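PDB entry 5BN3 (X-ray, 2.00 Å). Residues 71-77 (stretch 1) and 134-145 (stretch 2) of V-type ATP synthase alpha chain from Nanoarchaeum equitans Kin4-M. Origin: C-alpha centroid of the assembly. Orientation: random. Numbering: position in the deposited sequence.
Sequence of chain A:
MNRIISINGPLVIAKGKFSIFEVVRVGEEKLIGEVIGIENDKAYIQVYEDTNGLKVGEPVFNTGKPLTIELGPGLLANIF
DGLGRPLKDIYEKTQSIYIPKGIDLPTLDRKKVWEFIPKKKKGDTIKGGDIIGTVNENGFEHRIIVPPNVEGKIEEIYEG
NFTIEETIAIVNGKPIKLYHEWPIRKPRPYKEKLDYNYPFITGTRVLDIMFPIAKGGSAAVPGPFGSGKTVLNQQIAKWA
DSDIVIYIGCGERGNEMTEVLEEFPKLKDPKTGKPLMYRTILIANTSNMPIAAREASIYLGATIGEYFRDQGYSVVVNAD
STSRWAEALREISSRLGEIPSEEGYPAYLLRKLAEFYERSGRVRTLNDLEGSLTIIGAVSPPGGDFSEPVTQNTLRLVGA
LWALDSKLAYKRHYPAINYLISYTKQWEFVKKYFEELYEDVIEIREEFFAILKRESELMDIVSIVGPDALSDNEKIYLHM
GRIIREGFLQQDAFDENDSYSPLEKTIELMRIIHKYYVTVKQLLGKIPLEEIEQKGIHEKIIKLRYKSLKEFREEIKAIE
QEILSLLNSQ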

# COMPACT_ATOMS: atom_id res chain seq x y z
N LEU A 71 11.81 -7.44 -46.02
CA LEU A 71 12.02 -6.01 -46.24
C LEU A 71 12.19 -5.72 -47.73
O LEU A 71 13.18 -6.11 -48.34
N GLY A 72 11.21 -5.01 -48.31
CA GLY A 72 11.26 -4.64 -49.71
C GLY A 72 9.99 -3.93 -50.13
O GLY A 72 9.17 -3.57 -49.28
N PRO A 73 9.81 -3.72 -51.44
CA PRO A 73 8.59 -3.11 -51.97
C PRO A 73 7.36 -3.94 -51.63
O PRO A 73 7.40 -5.17 -51.75
N GLY A 74 6.28 -3.28 -51.19
CA GLY A 74 5.07 -3.98 -50.81
C GLY A 74 4.59 -3.69 -49.40
O GLY A 74 3.50 -4.11 -49.01
N LEU A 75 5.40 -2.96 -48.64
CA LEU A 75 5.07 -2.62 -47.25
C LEU A 75 4.23 -1.35 -47.18
O LEU A 75 3.27 -1.27 -46.41
N LEU A 76 4.59 -0.36 -47.99
CA LEU A 76 3.95 0.96 -47.95
C LEU A 76 2.46 0.91 -48.27
O LEU A 76 2.02 0.16 -49.15
N ALA A 77 1.69 1.72 -47.54
CA ALA A 77 0.24 1.84 -47.72
C ALA A 77 -0.54 0.57 -47.38
O ALA A 77 -1.72 0.46 -47.73
N THR A 134 16.69 1.55 -57.61
CA THR A 134 15.48 2.12 -57.02
C THR A 134 14.20 1.54 -57.61
O THR A 134 14.18 1.09 -58.76
N VAL A 135 13.13 1.55 -56.82
CA VAL A 135 11.81 1.14 -57.27
C VAL A 135 10.79 2.21 -56.91
O VAL A 135 10.72 2.63 -55.75
N ASN A 136 10.02 2.68 -57.88
CA ASN A 136 8.93 3.60 -57.57
C ASN A 136 7.78 2.86 -56.91
O ASN A 136 7.12 2.03 -57.54
N GLU A 137 7.53 3.15 -55.64
CA GLU A 137 6.42 2.55 -54.92
C GLU A 137 5.33 3.61 -54.71
O GLU A 137 5.28 4.26 -53.67
N ASN A 138 4.48 3.77 -55.72
CA ASN A 138 3.40 4.77 -55.73
C ASN A 138 3.84 6.18 -55.33
O ASN A 138 3.18 6.83 -54.52
N GLY A 139 4.93 6.65 -55.92
CA GLY A 139 5.41 7.99 -55.67
C GLY A 139 6.60 8.07 -54.73
O GLY A 139 7.24 9.12 -54.62
N PHE A 140 6.89 6.97 -54.03
CA PHE A 140 8.04 6.93 -53.13
C PHE A 140 9.22 6.23 -53.78
O PHE A 140 9.08 5.13 -54.33
N GLU A 141 10.39 6.85 -53.72
CA GLU A 141 11.61 6.24 -54.25
C GLU A 141 12.17 5.20 -53.27
O GLU A 141 12.98 5.52 -52.40
N HIS A 142 11.73 3.96 -53.42
CA HIS A 142 12.22 2.88 -52.58
C HIS A 142 13.62 2.48 -53.03
O HIS A 142 13.82 2.08 -54.18
N ARG A 143 14.58 2.61 -52.13
CA ARG A 143 15.96 2.28 -52.45
C ARG A 143 16.28 0.84 -52.09
O ARG A 143 16.19 0.43 -50.93
N ILE A 144 16.62 0.05 -53.11
CA ILE A 144 16.95 -1.35 -52.91
C ILE A 144 18.37 -1.46 -52.36
O ILE A 144 19.34 -1.32 -53.10
N ILE A 145 18.47 -1.68 -51.06
CA ILE A 145 19.77 -1.83 -50.41
C ILE A 145 20.08 -3.31 -50.22
O ILE A 145 19.26 -4.07 -49.71

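The contact is organized around the carboxylate of Glu-137, whose CA-to-CB bond points toward stretch 1 and whose side chain is extended (chi1 -167°, t; chi2 167°, t; chi3 2°). Its OE2 accepts a hydrogen bond from the backbone of Gly-74, with N to OE2 at 2.8 Å and an N-H...O angle of 160°. A second, weak bond comes from Leu-76, whose N lies 3.4 Å from Glu-137 OE2 at 142°. The other oxygen is held within stretch 2: His-142 ND1 donates to Glu-137 OE1 at 2.8 Å and 168°, which fixes the carboxylate from the hairpin side. The two residues can meet because they lie on the paired strands flanking the type I' turn from Glu-137 to Phe-140.

Two waters extend this network. Water 2 donates to Glu-137 OE2 (2.6 Å) and to Leu-76 O (2.7 Å), bridging the stretches. Water 1 accepts from Leu-75 N at 3.1 Å and lies within hydrogen-bonding distance of Gly-72 O (2.6 Å) and Glu-137 OE1 (3.0 Å).

The backbone of stretch 1 suits this arrangement: at phi/psi 124/-7, Gly-74 adopts a conformation in which a CB would be jammed against the preceding carbonyl oxygen.

Around the polar center lies apolar packing. His-142 (chi1 -164°, t) points toward stretch 1, and Pro-73 CD sits over one face of its ring, 4.1 Å from CE1; Gly-72 C approaches the same CE1 to 3.3 Å. The C-gamma exo ring of Pro-73 also places CG 4.2 Å from Val-135 CG1 and 4.1 Å from Ile-144 CD1. Ile-144 (m, m) starts sideways, but its end comes nearer. Leu-76 (m, t) points toward the hairpin, bringing CD1 to 3.7 Å from CD2 of Phe-140 (chi1 -174°, t).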

# COMPACT_ATOMS: atom_id res chain seq x y z
CB LEU A 71 13.26 -5.54 -45.48
CG LEU A 71 13.24 -5.79 -43.97
CD1 LEU A 71 14.60 -5.54 -43.35
CD2 LEU A 71 12.19 -4.91 -43.32
CB PRO A 73 8.82 -3.12 -53.48
CG PRO A 73 10.30 -3.12 -53.64
CD PRO A 73 10.81 -3.96 -52.50
CB LEU A 75 6.34 -2.44 -46.42
CG LEU A 75 7.22 -3.67 -46.20
CD1 LEU A 75 8.51 -3.29 -45.50
CD2 LEU A 75 6.47 -4.70 -45.38
CB LEU A 76 4.67 1.93 -48.89
CG LEU A 76 6.13 2.24 -48.53
CD1 LEU A 76 6.75 3.23 -49.51
CD2 LEU A 76 6.20 2.78 -47.12
CB ALA A 77 -0.11 2.33 -49.13
CB THR A 134 15.43 3.66 -57.15
OG1 THR A 134 15.50 4.03 -58.53
CG2 THR A 134 16.58 4.30 -56.39
CB VAL A 135 11.39 -0.19 -56.62
CG1 VAL A 135 9.93 -0.49 -56.90
CG2 VAL A 135 12.25 -1.33 -57.13
CB ASN A 136 8.45 4.35 -58.81
CG ASN A 136 7.28 5.27 -58.51
OD1 ASN A 136 7.47 6.40 -58.05
ND2 ASN A 136 6.07 4.81 -58.78
CB GLU A 137 6.89 1.97 -53.58
CG GLU A 137 5.88 1.05 -52.90
CD GLU A 137 6.50 0.27 -51.76
OE1 GLU A 137 7.70 0.46 -51.47
OE2 GLU A 137 5.78 -0.55 -51.14
CB ASN A 138 2.22 4.29 -54.86
CG ASN A 138 1.53 3.07 -55.44
OD1 ASN A 138 0.74 3.18 -56.38
ND2 ASN A 138 1.83 1.90 -54.88
CB PHE A 140 7.66 6.23 -51.82
CG PHE A 140 8.75 6.27 -50.79
CD1 PHE A 140 8.90 7.37 -49.96
CD2 PHE A 140 9.62 5.20 -50.64
CE1 PHE A 140 9.89 7.41 -49.00
CE2 PHE A 140 10.63 5.24 -49.68
CZ PHE A 140 10.76 6.34 -48.86
CB GLU A 141 12.67 7.30 -54.57
CG GLU A 141 13.95 6.72 -55.15
CD GLU A 141 15.05 7.74 -55.32
OE1 GLU A 141 16.06 7.67 -54.58
OE2 GLU A 141 14.93 8.62 -56.21
CB HIS A 142 11.28 1.68 -52.65
CG HIS A 142 11.49 0.68 -51.56
ND1 HIS A 142 10.44 0.13 -50.84
CD2 HIS A 142 12.62 0.11 -51.07
CE1 HIS A 142 10.92 -0.72 -49.95
NE2 HIS A 142 12.23 -0.75 -50.07
CB ARG A 143 16.91 3.26 -51.75
CG ARG A 143 16.80 4.67 -52.32
CD ARG A 143 17.35 5.73 -51.38
NE ARG A 143 17.07 7.07 -51.88
CZ ARG A 143 17.24 8.19 -51.18
NH1 ARG A 143 17.68 8.14 -49.93
NH2 ARG A 143 16.96 9.36 -51.73
CB ILE A 144 16.82 -2.15 -54.22
CG1 ILE A 144 15.47 -1.86 -54.88
CG2 ILE A 144 16.98 -3.65 -53.95
CD1 ILE A 144 14.26 -2.16 -53.99
CB ILE A 145 19.82 -1.08 -49.06
CG1 ILE A 145 18.62 -1.44 -48.19
CG2 ILE A 145 19.87 0.43 -49.29
CD1 ILE A 145 18.68 -0.84 -46.79
O HOH W 1 7.91 -1.26 -49.05
O HOH W 2 3.25 -0.69 -51.44